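PDB 3IBT: 1H-3-hydroxy-4-oxoquinoline 2,4-dioxygenase, which catalyses the cofactor-free ring-cleaving dioxygenation of 3-hydroxy-1H-quinolin-4-one to N-formylanthranilate and carbon monoxide in oxoquinoline degradation. Local coordinates for residues M11-S16 / D82-R87; F89-T94 / W99-V104; P127-Q132 / A187-W192; L225-A228 / S232-H235; P240-T243 / L248-P251. One frame throughout, in Å; residues are numbered along the deposited sequence.

Interaction 1 of 5, residues M11-S16 / D82-R87; sequences MTYSES and DAKGIR
Lys-84 reaches Tyr-13 and Glu-15 from the opposite direction: its side chain comes out from the end of helix 70-83, while the other two leave one side of strand 9-16, two residues apart. The backbones stay well apart, with 12.1 Å between the CA atoms of Tyr-13 and Lys-84, and long side chains span the gap.

The lysine does this in two parts. Its methylenes arrive at the hydroxyl end of the tyrosine, obliquely to the ring, Lys-84 CD lying 3.1 Å from Tyr-13 OH and 3.8 Å from Tyr-13 CZ. A bend about the CG-CD bond (chi3 69°) then carries the ammonium past the hydroxyl to the carboxylate, where Lys-84 NZ forms a salt bridge with Glu-15 OE2 at 3.1 Å. Glu-15 is extended beyond CG, so its charge is presented well out from the strand. Lys-84 NZ is also 3.3 Å from Tyr-13 OH.

Behind the lysine the helix stops in a Schellman motif, with Gly-85 at positive phi and its N bonded to Asp-82 O at 2.8 Å. The turn sends the chain off toward strand 89-94.

Strand 9-16 runs antiparallel to strand 49-53, whose His-49 NE2 hydrogen-bonds to Glu-15 OE2, giving that oxygen a partner besides the lysine. Phe-80, one turn back from Lys-84 on helix 70-83, meets the Tyr-13 ring edge-to-face, so the helix packs against the strand beside the ion pair.

Interaction 2 of 5, residues F89-T94 / W99-V104; sequences FQMVST and WVNIDV
The amide of Asn-101 is the flat group between strand 89-94 and helix 97-107, and Ser-93 and Met-91 meet it differently. Ser-93 OG lies at its edge, only 2° out of the amide plane, and accepts a hydrogen bond from Asn-101 ND2 at 2.8 Å with an N-H...O angle of 159°. The selenomethionine at Met-91 lies over one face of the amide, near its carbonyl end, with both its SE and its CG 3.7 Å from Asn-101 OD1. The two side chains slide past each other in opposite directions, that of Asn-101 being directed down onto the strand.

One helical turn further on, Val-104 supplies the apolar half of the contact. Its CG1 sits 4.0 Å from Met-91 SE.

Strand and helix are the first two elements of the beta-alpha-beta unit completed by strand 115-119, and their local axes run nearly antiparallel, at 151° and 8.3 Å. The sharp turn joining them, just after Thr-94, is the place of the nucleophile elbow in alpha/beta hydrolases. Here it carries Thr-94 and Ser-95, which by similarity bind substrate.

The amide is held at its other end too, since Asn-101 OD1 accepts a hydrogen bond from Thr-116 OG1 of strand 115-119. Ile-118 of that same strand packs on both Ser-93 and Asn-101, and Leu-77 of helix 70-83 touches Met-91.

Interaction 3 of 5, residues P127-Q132 / A187-W192; sequences PGFWQQ and ANYRTW
Phe-129, in the first turn of helix 127-135, drives the edge of its ring into a face of Tyr-189 on helix 175-192. The pair is T-shaped (edge-to-face), with centroids 5.1 Å apart and planes at 66°. Phe-129 CE2 does the touching, 3.6 Å from Tyr-189 CE1 and over the rim of the tyrosine ring rather than its middle. With CG anti to the backbone N (chi1 -175°), the phenyl ring projects straight across the gap between the helices.

Next in sequence, Trp-130 leaves its helix at another angle, but the far end of its indole swings back to the same tyrosine. There Trp-130 CH2 rests 3.5 Å from Tyr-189 CB, so Tyr-189 is touched on its ring by one aromatic and at its base by the other. Trp-130 CZ3 also comes within 4.3 Å of Arg-190 NE, although the guanidinium is engaged in a salt bridge with Glu-186.

These side chains span a wide separation: the axes of segments 127-132 and 187-192 approach to 12.2 Å and run at 133°. The tyrosine's hydroxyl is hydrogen-bonded to Leu-122 O.

Both helices belong to the run of helices inserted between sheet strands 115-119 and 207-212, the usual place of the cap over an alpha/beta-hydrolase core. The side chain of Phe-129 lies about 6 Å from that of Trp-153, a substrate-binding residue by similarity.

Interaction 4 of 5, residues L225-A228 / S232-H235; sequences LEFA and SWFH. Unlike the reference sequence in segment 225-228: Glu-226 (reference Asp).
An aromatic cluster of Phe-227, Trp-233 and Phe-234 packs the tight turn from helix 218-230 into strand 234-238, the last step of a beta-alpha-beta unit that starts at strand 207-212. Phe-227 is its hub, and both partners lie close to the plane of its ring, along the edge. Through CD1 that edge points at the face of Phe-234 in a T-shaped pair: Phe-227 CD1 is 3.7 Å from Phe-234 CD2, and the planes stand at 81°. The neighbouring atom, Phe-227 CE1, reaches the indole's benzo ring, 3.6 Å from Trp-233 CH2, with the two side chains slanting across one another.

Trp-233 CG is tucked between its backbone N and carbonyl carbon (chi1 52°), which folds the indole back toward the helix. Next along the helix, Ala-228 CB sits at the rim of Phe-234, 4.1 Å from its CD2, and the backbones draw in to 5.2 Å between the CA atoms of these two residues.

Met-199 of helix 195-200 touches both Trp-233 and Phe-234, and Leu-196 touches Phe-227. Strand 234-238, the outermost at this end of the sheet, pairs in parallel with strand 207-212.

Interaction 5 of 5, residues P240-T243 / L248-P251; sequences PGRT and LENP
The carboxylate of Glu-249 is gripped by two successive backbone N-H groups of the loop before it, those of Arg-242 and Thr-243. The straighter bond goes to OE2: Arg-242 N lies 3.3 Å from Glu-249 OE2 with an N-H...O angle of 176°, on the syn lone pair, the side facing the other oxygen. Thr-243 N donates to Glu-249 OE1 at 3.1 Å, more bent at 137°, and the position of OE1 is somewhat doubtful.

Glu-249 reaches the loop by stretching out fully from the end of helix 246-249: chi1 of -166° swings the chain away from its own backbone N, and it runs straight from there. On the way it slides past Thr-243 running in the opposite direction, Glu-249 CB packing 3.9 Å from Thr-243 CG2. Glu-249 OE2 also lies 3.9 Å from Gly-241 CA, a closeness consistent with the missing side chain there, and Asn-250 ND2 adds a looser touch 4.0 Å from Gly-241 CA.

The guanidinium of Arg-242 takes no part in the grip. It turns away to a salt bridge with Glu-155, and Arg-242 NE remains 6.3 Å from Glu-249 OE2.

Two amide donors on one carboxylate would be expected to favour its negative form. By tying down the backbone of Arg-242 and Thr-243, the glutamate probably steadies the chain just ahead of His-244, the proton donor/acceptor by similarity.

How the interactions relate
The five contacts follow one another along the chain without overlap. Interactions 1 and 2 adjoin in sequence, with centres 14 Å apart, and with interaction 4 they reach the same mixed sheet: interaction 1 near one end, interaction 2 inside it, interaction 4 at the outermost strand 234-238. Interaction 3 lies in the helical insertion, on the other side of the chain's centre from interaction 1, their centres about 32 Å apart. It touches interaction 2, as Trp-99 packs on Asn-188, Tyr-189 and Trp-192, tying cap to core. Strand 234-238 leads from interaction 4 to interaction 5. By similarity, Thr-94, Trp-153 and His-244 place interactions 2, 3 and 5 near the active site.

Interaction 1 of 5, residues M11-S16 / D82-R87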
# COMPACT_ATOMS: atom_id res chain seq x y z
N MSE A 11 13.00 -7.85 7.43
CA MSE A 11 11.56 -7.92 7.29
C MSE A 11 11.20 -9.40 7.09
O MSE A 11 11.75 -10.09 6.16
CB MSE A 11 11.12 -7.10 6.07
CG MSE A 11 12.26 -6.95 5.05
SE MSE A 11 12.01 -5.48 3.76
CE MSE A 11 11.35 -3.94 4.90
N THR A 12 10.30 -9.87 8.00
CA THR A 12 9.71 -11.19 7.80
C THR A 12 8.81 -11.14 6.55
O THR A 12 8.17 -10.11 6.28
CB THR A 12 8.92 -11.67 9.05
OG1 THR A 12 8.30 -10.54 9.72
CG2 THR A 12 9.87 -12.47 10.06
N TYR A 13 8.79 -12.21 5.76
CA TYR A 13 7.93 -12.20 4.58
C TYR A 13 7.30 -13.56 4.32
O TYR A 13 7.92 -14.59 4.59
CB TYR A 13 8.67 -11.69 3.33
CG TYR A 13 9.58 -12.69 2.65
CD1 TYR A 13 9.09 -13.52 1.64
CD2 TYR A 13 10.93 -12.81 3.00
CE1 TYR A 13 9.92 -14.46 0.99
CE2 TYR A 13 11.76 -13.76 2.36
CZ TYR A 13 11.24 -14.57 1.36
OH TYR A 13 12.02 -15.48 0.72
N SER A 14 6.07 -13.56 3.82
CA SER A 14 5.37 -14.82 3.47
C SER A 14 5.47 -15.09 1.99
O SER A 14 5.57 -14.15 1.17
CB SER A 14 3.89 -14.81 3.90
OG SER A 14 3.10 -14.00 3.03
N GLU A 15 5.44 -16.37 1.65
CA GLU A 15 5.56 -16.79 0.29
C GLU A 15 4.50 -17.81 0.06
O GLU A 15 4.30 -18.72 0.89
CB GLU A 15 6.92 -17.39 0.05
CG GLU A 15 7.45 -17.12 -1.33
CD GLU A 15 8.85 -17.69 -1.51
OE1 GLU A 15 9.30 -18.51 -0.66
OE2 GLU A 15 9.50 -17.33 -2.51
N SER A 16 3.80 -17.67 -1.06
CA SER A 16 2.68 -18.52 -1.36
C SER A 16 2.55 -18.73 -2.85
O SER A 16 2.24 -17.81 -3.58
CB SER A 16 1.40 -17.94 -0.75
OG SER A 16 1.30 -18.34 0.60
N ASP A 82 16.88 -8.25 -5.50
CA ASP A 82 18.27 -8.58 -5.77
C ASP A 82 18.70 -9.77 -4.92
O ASP A 82 19.16 -10.78 -5.46
CB ASP A 82 19.15 -7.33 -5.54
CG ASP A 82 20.66 -7.64 -5.32
OD1 ASP A 82 21.06 -8.73 -4.79
OD2 ASP A 82 21.48 -6.73 -5.69
N ALA A 83 18.54 -9.65 -3.60
CA ALA A 83 19.00 -10.65 -2.63
C ALA A 83 18.48 -12.06 -2.93
O ALA A 83 19.22 -13.07 -2.71
CB ALA A 83 18.61 -10.24 -1.23
N LYS A 84 17.23 -12.13 -3.42
CA LYS A 84 16.58 -13.38 -3.85
C LYS A 84 16.72 -13.68 -5.35
O LYS A 84 16.37 -14.77 -5.80
CB LYS A 84 15.10 -13.40 -3.44
CG LYS A 84 14.86 -13.51 -1.94
CD LYS A 84 13.56 -14.22 -1.66
CE LYS A 84 13.70 -15.71 -2.05
NZ LYS A 84 12.41 -16.36 -2.48
N GLY A 85 17.24 -12.72 -6.11
CA GLY A 85 17.54 -12.92 -7.54
C GLY A 85 16.30 -12.95 -8.42
O GLY A 85 16.04 -13.96 -9.08
N ILE A 86 15.55 -11.84 -8.45
CA ILE A 86 14.28 -11.83 -9.13
C ILE A 86 14.23 -10.76 -10.20
O ILE A 86 13.80 -9.65 -9.90
CB ILE A 86 13.12 -11.57 -8.14
CG1 ILE A 86 13.39 -12.21 -6.76
CG2 ILE A 86 11.78 -11.98 -8.76
CD1 ILE A 86 12.33 -11.86 -5.68
N ARG A 87 14.61 -11.06 -11.43
CA ARG A 87 14.50 -10.07 -12.54
C ARG A 87 13.04 -9.69 -12.97
O ARG A 87 12.75 -8.50 -13.15
CB ARG A 87 15.37 -10.44 -13.76
CG ARG A 87 16.75 -9.74 -13.81
CD ARG A 87 17.82 -10.58 -14.58
NE ARG A 87 18.52 -11.57 -13.71
CZ ARG A 87 19.50 -12.40 -14.11
NH1 ARG A 87 20.06 -13.27 -13.23
NH2 ARG A 87 19.95 -12.38 -15.38

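Interaction 2 of 5, residues F89-T94 / W99-V104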
# COMPACT_ATOMS: atom_id res chain seq x y z
N PHE A 89 9.01 -9.25 -12.24
CA PHE A 89 8.04 -9.13 -11.13
C PHE A 89 7.15 -7.89 -11.20
O PHE A 89 7.45 -6.91 -11.87
CB PHE A 89 8.74 -9.16 -9.76
CG PHE A 89 9.38 -7.87 -9.38
CD1 PHE A 89 8.72 -6.97 -8.53
CD2 PHE A 89 10.63 -7.52 -9.87
CE1 PHE A 89 9.31 -5.76 -8.18
CE2 PHE A 89 11.22 -6.33 -9.52
CZ PHE A 89 10.56 -5.44 -8.68
N GLN A 90 6.05 -7.95 -10.46
CA GLN A 90 5.09 -6.87 -10.38
C GLN A 90 4.88 -6.60 -8.92
O GLN A 90 5.37 -7.37 -8.08
CB GLN A 90 3.82 -7.33 -11.04
CG GLN A 90 3.93 -7.19 -12.51
CD GLN A 90 3.50 -8.43 -13.23
OE1 GLN A 90 3.86 -9.55 -12.84
NE2 GLN A 90 2.72 -8.25 -14.29
N MSE A 91 4.20 -5.48 -8.61
CA MSE A 91 3.85 -5.19 -7.22
C MSE A 91 2.47 -4.59 -7.08
O MSE A 91 1.99 -3.93 -7.98
CB MSE A 91 4.89 -4.30 -6.58
CG MSE A 91 5.60 -3.41 -7.57
SE MSE A 91 7.02 -2.41 -6.62
CE MSE A 91 8.18 -3.94 -6.13
N VAL A 92 1.84 -4.84 -5.95
CA VAL A 92 0.54 -4.31 -5.68
C VAL A 92 0.66 -3.73 -4.31
O VAL A 92 1.02 -4.42 -3.38
CB VAL A 92 -0.51 -5.44 -5.65
CG1 VAL A 92 -1.73 -5.06 -4.81
CG2 VAL A 92 -0.92 -5.87 -7.07
N SER A 93 0.35 -2.45 -4.19
CA SER A 93 0.53 -1.78 -2.90
C SER A 93 -0.75 -1.17 -2.36
O SER A 93 -1.70 -0.88 -3.10
CB SER A 93 1.66 -0.73 -2.96
OG SER A 93 1.41 0.26 -3.95
N THR A 94 -0.76 -0.99 -1.05
CA THR A 94 -1.91 -0.44 -0.36
C THR A 94 -1.65 0.97 0.16
O THR A 94 -0.57 1.27 0.70
CB THR A 94 -2.29 -1.36 0.80
OG1 THR A 94 -3.35 -2.21 0.35
CG2 THR A 94 -2.76 -0.56 2.09
N TRP A 99 3.33 5.27 -2.49
CA TRP A 99 4.53 6.11 -2.55
C TRP A 99 5.80 5.22 -2.74
O TRP A 99 6.64 5.54 -3.59
CB TRP A 99 4.72 6.95 -1.27
CG TRP A 99 3.64 7.87 -0.95
CD1 TRP A 99 2.68 7.71 0.02
CD2 TRP A 99 3.38 9.12 -1.59
NE1 TRP A 99 1.82 8.78 -0.01
CE2 TRP A 99 2.21 9.66 -0.99
CE3 TRP A 99 3.99 9.82 -2.64
CZ2 TRP A 99 1.65 10.87 -1.39
CZ3 TRP A 99 3.42 11.05 -3.05
CH2 TRP A 99 2.26 11.56 -2.42
N VAL A 100 5.94 4.14 -1.97
CA VAL A 100 7.06 3.18 -2.16
C VAL A 100 7.02 2.47 -3.55
O VAL A 100 7.99 2.45 -4.29
CB VAL A 100 7.10 2.11 -1.01
CG1 VAL A 100 8.23 1.12 -1.18
CG2 VAL A 100 7.13 2.80 0.38
N ASN A 101 5.86 1.91 -3.88
CA ASN A 101 5.60 1.33 -5.18
C ASN A 101 6.07 2.22 -6.36
O ASN A 101 6.91 1.79 -7.18
CB ASN A 101 4.09 1.07 -5.29
CG ASN A 101 3.72 0.24 -6.49
OD1 ASN A 101 4.48 0.13 -7.47
ND2 ASN A 101 2.52 -0.36 -6.45
N ILE A 102 5.57 3.46 -6.41
CA ILE A 102 5.94 4.35 -7.49
C ILE A 102 7.42 4.71 -7.49
O ILE A 102 8.03 4.90 -8.54
CB ILE A 102 5.04 5.58 -7.52
CG1 ILE A 102 3.62 5.10 -7.74
CG2 ILE A 102 5.38 6.51 -8.66
CD1 ILE A 102 3.45 4.30 -8.99
N ASP A 103 8.01 4.78 -6.30
CA ASP A 103 9.44 5.05 -6.21
C ASP A 103 10.23 3.97 -6.95
O ASP A 103 11.22 4.24 -7.65
CB ASP A 103 9.90 5.13 -4.75
CG ASP A 103 11.16 6.00 -4.58
OD1 ASP A 103 11.20 7.10 -5.18
OD2 ASP A 103 12.11 5.61 -3.86
N VAL A 104 9.76 2.73 -6.82
CA VAL A 104 10.49 1.62 -7.38
C VAL A 104 10.27 1.62 -8.88
O VAL A 104 11.21 1.41 -9.63
CB VAL A 104 10.12 0.31 -6.71
CG1 VAL A 104 10.65 -0.85 -7.49
CG2 VAL A 104 10.65 0.30 -5.30

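Interaction 3 of 5, residues P127-Q132 / A187-W192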
# COMPACT_ATOMS: atom_id res chain seq x y z
N PRO A 127 -8.72 19.11 3.54
CA PRO A 127 -8.50 19.67 4.89
C PRO A 127 -8.61 18.65 6.00
O PRO A 127 -7.72 18.59 6.86
CB PRO A 127 -9.59 20.75 5.01
CG PRO A 127 -9.67 21.27 3.61
CD PRO A 127 -9.69 19.95 2.81
N GLY A 128 -9.64 17.83 5.97
CA GLY A 128 -9.78 16.73 6.96
C GLY A 128 -8.53 15.90 7.19
O GLY A 128 -8.06 15.74 8.31
N PHE A 129 -8.00 15.37 6.08
CA PHE A 129 -6.79 14.59 6.02
C PHE A 129 -5.56 15.25 6.67
O PHE A 129 -4.94 14.68 7.58
CB PHE A 129 -6.52 14.30 4.55
CG PHE A 129 -5.39 13.41 4.31
CD1 PHE A 129 -5.44 12.08 4.73
CD2 PHE A 129 -4.27 13.87 3.64
CE1 PHE A 129 -4.38 11.22 4.50
CE2 PHE A 129 -3.19 13.02 3.38
CZ PHE A 129 -3.26 11.68 3.80
N TRP A 130 -5.21 16.45 6.22
CA TRP A 130 -4.12 17.19 6.80
C TRP A 130 -4.22 17.31 8.30
O TRP A 130 -3.21 17.32 8.98
CB TRP A 130 -4.12 18.60 6.25
CG TRP A 130 -3.77 18.64 4.85
CD1 TRP A 130 -4.57 18.95 3.80
CD2 TRP A 130 -2.50 18.34 4.32
NE1 TRP A 130 -3.86 18.88 2.63
CE2 TRP A 130 -2.59 18.51 2.93
CE3 TRP A 130 -1.28 17.97 4.89
CZ2 TRP A 130 -1.50 18.31 2.10
CZ3 TRP A 130 -0.21 17.77 4.06
CH2 TRP A 130 -0.32 17.95 2.68
N GLN A 131 -5.44 17.44 8.80
CA GLN A 131 -5.62 17.49 10.24
C GLN A 131 -5.23 16.19 10.91
O GLN A 131 -4.49 16.18 11.88
CB GLN A 131 -7.04 17.85 10.61
CG GLN A 131 -7.18 18.34 12.05
CD GLN A 131 -8.50 19.01 12.32
OE1 GLN A 131 -9.54 18.60 11.77
NE2 GLN A 131 -8.49 20.05 13.16
N GLN A 132 -5.75 15.10 10.38
CA GLN A 132 -5.57 13.78 10.98
C GLN A 132 -4.10 13.38 10.94
O GLN A 132 -3.63 12.63 11.80
CB GLN A 132 -6.39 12.73 10.26
CG GLN A 132 -7.84 13.11 9.98
CD GLN A 132 -8.58 11.94 9.35
OE1 GLN A 132 -8.79 11.90 8.13
NE2 GLN A 132 -8.93 10.95 10.17
N ALA A 187 5.06 14.27 4.91
CA ALA A 187 6.19 14.66 4.05
C ALA A 187 5.94 14.48 2.50
O ALA A 187 6.19 15.41 1.69
CB ALA A 187 7.45 13.96 4.48
N ASN A 188 5.42 13.31 2.10
CA ASN A 188 5.26 12.99 0.68
C ASN A 188 4.25 13.91 0.01
O ASN A 188 4.48 14.41 -1.10
CB ASN A 188 4.85 11.54 0.50
CG ASN A 188 5.85 10.57 1.04
OD1 ASN A 188 7.01 10.60 0.66
ND2 ASN A 188 5.42 9.70 1.94
N TYR A 189 3.14 14.15 0.67
CA TYR A 189 2.19 15.10 0.10
C TYR A 189 2.79 16.47 -0.17
O TYR A 189 2.52 17.05 -1.22
CB TYR A 189 0.95 15.21 0.95
CG TYR A 189 0.02 14.06 0.67
CD1 TYR A 189 0.14 12.89 1.38
CD2 TYR A 189 -0.94 14.15 -0.33
CE1 TYR A 189 -0.69 11.84 1.12
CE2 TYR A 189 -1.77 13.11 -0.58
CZ TYR A 189 -1.63 11.95 0.15
OH TYR A 189 -2.43 10.88 -0.10
N ARG A 190 3.65 16.92 0.75
CA ARG A 190 4.32 18.22 0.72
C ARG A 190 5.34 18.26 -0.37
O ARG A 190 5.62 19.30 -0.91
CB ARG A 190 5.07 18.46 2.02
CG ARG A 190 4.19 18.44 3.24
CD ARG A 190 3.99 19.84 3.88
NE ARG A 190 3.40 19.70 5.22
CZ ARG A 190 4.02 19.15 6.28
NH1 ARG A 190 5.30 18.68 6.22
NH2 ARG A 190 3.36 19.07 7.43
N THR A 191 5.92 17.12 -0.68
CA THR A 191 6.91 17.05 -1.75
C THR A 191 6.25 17.09 -3.13
O THR A 191 6.65 17.87 -3.99
CB THR A 191 7.77 15.80 -1.54
OG1 THR A 191 8.41 15.92 -0.27
CG2 THR A 191 8.83 15.61 -2.66
N TRP A 192 5.22 16.27 -3.31
CA TRP A 192 4.71 15.95 -4.63
C TRP A 192 3.41 16.63 -4.90
O TRP A 192 2.99 16.78 -6.06
CB TRP A 192 4.52 14.46 -4.74
CG TRP A 192 5.80 13.69 -4.58
CD1 TRP A 192 6.20 12.99 -3.49
CD2 TRP A 192 6.85 13.58 -5.54
NE1 TRP A 192 7.45 12.45 -3.70
CE2 TRP A 192 7.87 12.79 -4.96
CE3 TRP A 192 7.03 14.06 -6.85
CZ2 TRP A 192 9.05 12.47 -5.62
CZ3 TRP A 192 8.21 13.74 -7.52
CH2 TRP A 192 9.20 12.95 -6.90

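Interaction 4 of 5, residues L225-A228 / S232-H235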
# COMPACT_ATOMS: atom_id res chain seq x y z
N LEU A 225 -12.30 9.06 -13.24
CA LEU A 225 -12.83 8.79 -14.56
C LEU A 225 -12.32 9.81 -15.52
O LEU A 225 -11.94 9.49 -16.65
CB LEU A 225 -14.34 8.79 -14.53
CG LEU A 225 -14.96 7.39 -14.52
CD1 LEU A 225 -14.08 6.28 -13.84
CD2 LEU A 225 -16.31 7.52 -13.85
N GLU A 226 -12.20 11.03 -14.99
CA GLU A 226 -11.72 12.18 -15.76
C GLU A 226 -10.22 12.25 -15.95
O GLU A 226 -9.76 12.54 -17.04
CB GLU A 226 -12.26 13.49 -15.19
CG GLU A 226 -13.72 13.75 -15.56
CD GLU A 226 -14.23 14.94 -14.81
OE1 GLU A 226 -13.57 15.28 -13.80
OE2 GLU A 226 -15.25 15.58 -15.22
N PHE A 227 -9.44 11.95 -14.90
CA PHE A 227 -8.02 11.88 -15.08
C PHE A 227 -7.68 10.88 -16.15
O PHE A 227 -6.87 11.13 -17.04
CB PHE A 227 -7.34 11.46 -13.82
CG PHE A 227 -5.87 11.67 -13.87
CD1 PHE A 227 -4.99 10.58 -13.89
CD2 PHE A 227 -5.36 12.97 -13.94
CE1 PHE A 227 -3.60 10.79 -13.95
CE2 PHE A 227 -3.96 13.21 -14.00
CZ PHE A 227 -3.10 12.12 -14.01
N ALA A 228 -8.35 9.73 -16.04
CA ALA A 228 -8.13 8.62 -16.96
C ALA A 228 -8.51 8.95 -18.40
O ALA A 228 -7.92 8.43 -19.36
CB ALA A 228 -8.86 7.44 -16.48
N SER A 232 -3.88 8.02 -20.62
CA SER A 232 -4.20 6.58 -20.82
C SER A 232 -3.28 5.51 -20.15
O SER A 232 -3.46 4.29 -20.31
CB SER A 232 -4.51 6.25 -22.30
OG SER A 232 -3.45 6.62 -23.16
N TRP A 233 -2.33 5.98 -19.35
CA TRP A 233 -1.54 5.10 -18.51
C TRP A 233 -2.27 4.88 -17.18
O TRP A 233 -1.75 4.15 -16.30
CB TRP A 233 -0.15 5.71 -18.27
CG TRP A 233 -0.19 7.11 -17.78
CD1 TRP A 233 -0.15 8.24 -18.55
CD2 TRP A 233 -0.29 7.56 -16.43
NE1 TRP A 233 -0.23 9.37 -17.76
CE2 TRP A 233 -0.32 8.98 -16.45
CE3 TRP A 233 -0.36 6.90 -15.19
CZ2 TRP A 233 -0.41 9.76 -15.30
CZ3 TRP A 233 -0.46 7.69 -14.03
CH2 TRP A 233 -0.47 9.11 -14.10
N PHE A 234 -3.47 5.49 -17.03
CA PHE A 234 -4.24 5.41 -15.78
C PHE A 234 -5.57 4.65 -15.95
O PHE A 234 -6.27 4.77 -16.97
CB PHE A 234 -4.42 6.81 -15.13
CG PHE A 234 -4.92 6.79 -13.70
CD1 PHE A 234 -4.08 6.45 -12.65
CD2 PHE A 234 -6.21 7.15 -13.40
CE1 PHE A 234 -4.56 6.41 -11.33
CE2 PHE A 234 -6.66 7.13 -12.07
CZ PHE A 234 -5.84 6.76 -11.04
N HIS A 235 -5.87 3.82 -14.96
CA HIS A 235 -6.90 2.81 -15.02
C HIS A 235 -7.50 2.65 -13.61
O HIS A 235 -7.11 1.75 -12.83
CB HIS A 235 -6.29 1.47 -15.44
CG HIS A 235 -5.56 1.51 -16.75
ND1 HIS A 235 -6.21 1.64 -17.95
CD2 HIS A 235 -4.25 1.43 -17.03
CE1 HIS A 235 -5.32 1.65 -18.93
NE2 HIS A 235 -4.13 1.54 -18.40

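Interaction 5 of 5, residues P240-T243 / L248-P251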
# COMPACT_ATOMS: atom_id res chain seq x y z
N PRO A 240 -17.32 -1.26 -5.17
CA PRO A 240 -18.26 -0.60 -4.25
C PRO A 240 -18.28 -1.17 -2.82
O PRO A 240 -19.21 -1.86 -2.42
CB PRO A 240 -19.62 -0.75 -4.94
CG PRO A 240 -19.42 -1.63 -6.07
CD PRO A 240 -18.01 -2.09 -6.16
N GLY A 241 -17.25 -0.89 -2.06
CA GLY A 241 -17.20 -1.24 -0.63
C GLY A 241 -17.52 0.01 0.15
O GLY A 241 -17.77 1.05 -0.44
N ARG A 242 -17.53 -0.08 1.47
CA ARG A 242 -17.73 1.10 2.28
C ARG A 242 -16.41 1.37 3.01
O ARG A 242 -16.25 2.40 3.67
CB ARG A 242 -18.88 0.89 3.28
CG ARG A 242 -20.03 0.08 2.73
CD ARG A 242 -21.16 0.94 2.08
NE ARG A 242 -20.72 1.97 1.12
CZ ARG A 242 -20.86 3.29 1.32
NH1 ARG A 242 -21.43 3.76 2.44
NH2 ARG A 242 -20.43 4.14 0.41
N THR A 243 -15.46 0.46 2.82
CA THR A 243 -14.24 0.38 3.60
C THR A 243 -13.00 0.87 2.86
O THR A 243 -12.99 0.95 1.62
CB THR A 243 -14.07 -1.11 4.02
OG1 THR A 243 -14.69 -1.29 5.28
CG2 THR A 243 -12.61 -1.67 3.98
N LEU A 248 -9.45 -6.73 2.10
CA LEU A 248 -10.04 -7.44 3.21
C LEU A 248 -11.51 -7.54 2.99
O LEU A 248 -12.07 -8.61 3.08
CB LEU A 248 -9.80 -6.69 4.51
CG LEU A 248 -8.43 -6.78 5.17
CD1 LEU A 248 -8.42 -5.87 6.40
CD2 LEU A 248 -8.11 -8.22 5.54
N GLU A 249 -12.14 -6.40 2.71
CA GLU A 249 -13.59 -6.34 2.47
C GLU A 249 -14.07 -7.12 1.20
O GLU A 249 -15.15 -7.75 1.19
CB GLU A 249 -14.06 -4.89 2.42
CG GLU A 249 -15.57 -4.79 2.53
CD GLU A 249 -16.08 -3.34 2.37
OE1 GLU A 249 -15.32 -2.49 1.83
OE2 GLU A 249 -17.25 -3.07 2.81
N ASN A 250 -13.30 -7.06 0.13
CA ASN A 250 -13.75 -7.67 -1.08
C ASN A 250 -12.67 -8.43 -1.81
O ASN A 250 -12.34 -8.10 -2.95
CB ASN A 250 -14.38 -6.64 -2.00
CG ASN A 250 -15.82 -6.28 -1.58
OD1 ASN A 250 -16.68 -7.15 -1.37
ND2 ASN A 250 -16.08 -4.97 -1.46
N PRO A 251 -12.15 -9.49 -1.17
CA PRO A 251 -11.01 -10.16 -1.79
C PRO A 251 -11.37 -10.73 -3.17
O PRO A 251 -10.54 -10.63 -4.05
CB PRO A 251 -10.64 -11.28 -0.80
CG PRO A 251 -11.85 -11.46 0.05
CD PRO A 251 -12.57 -10.14 0.09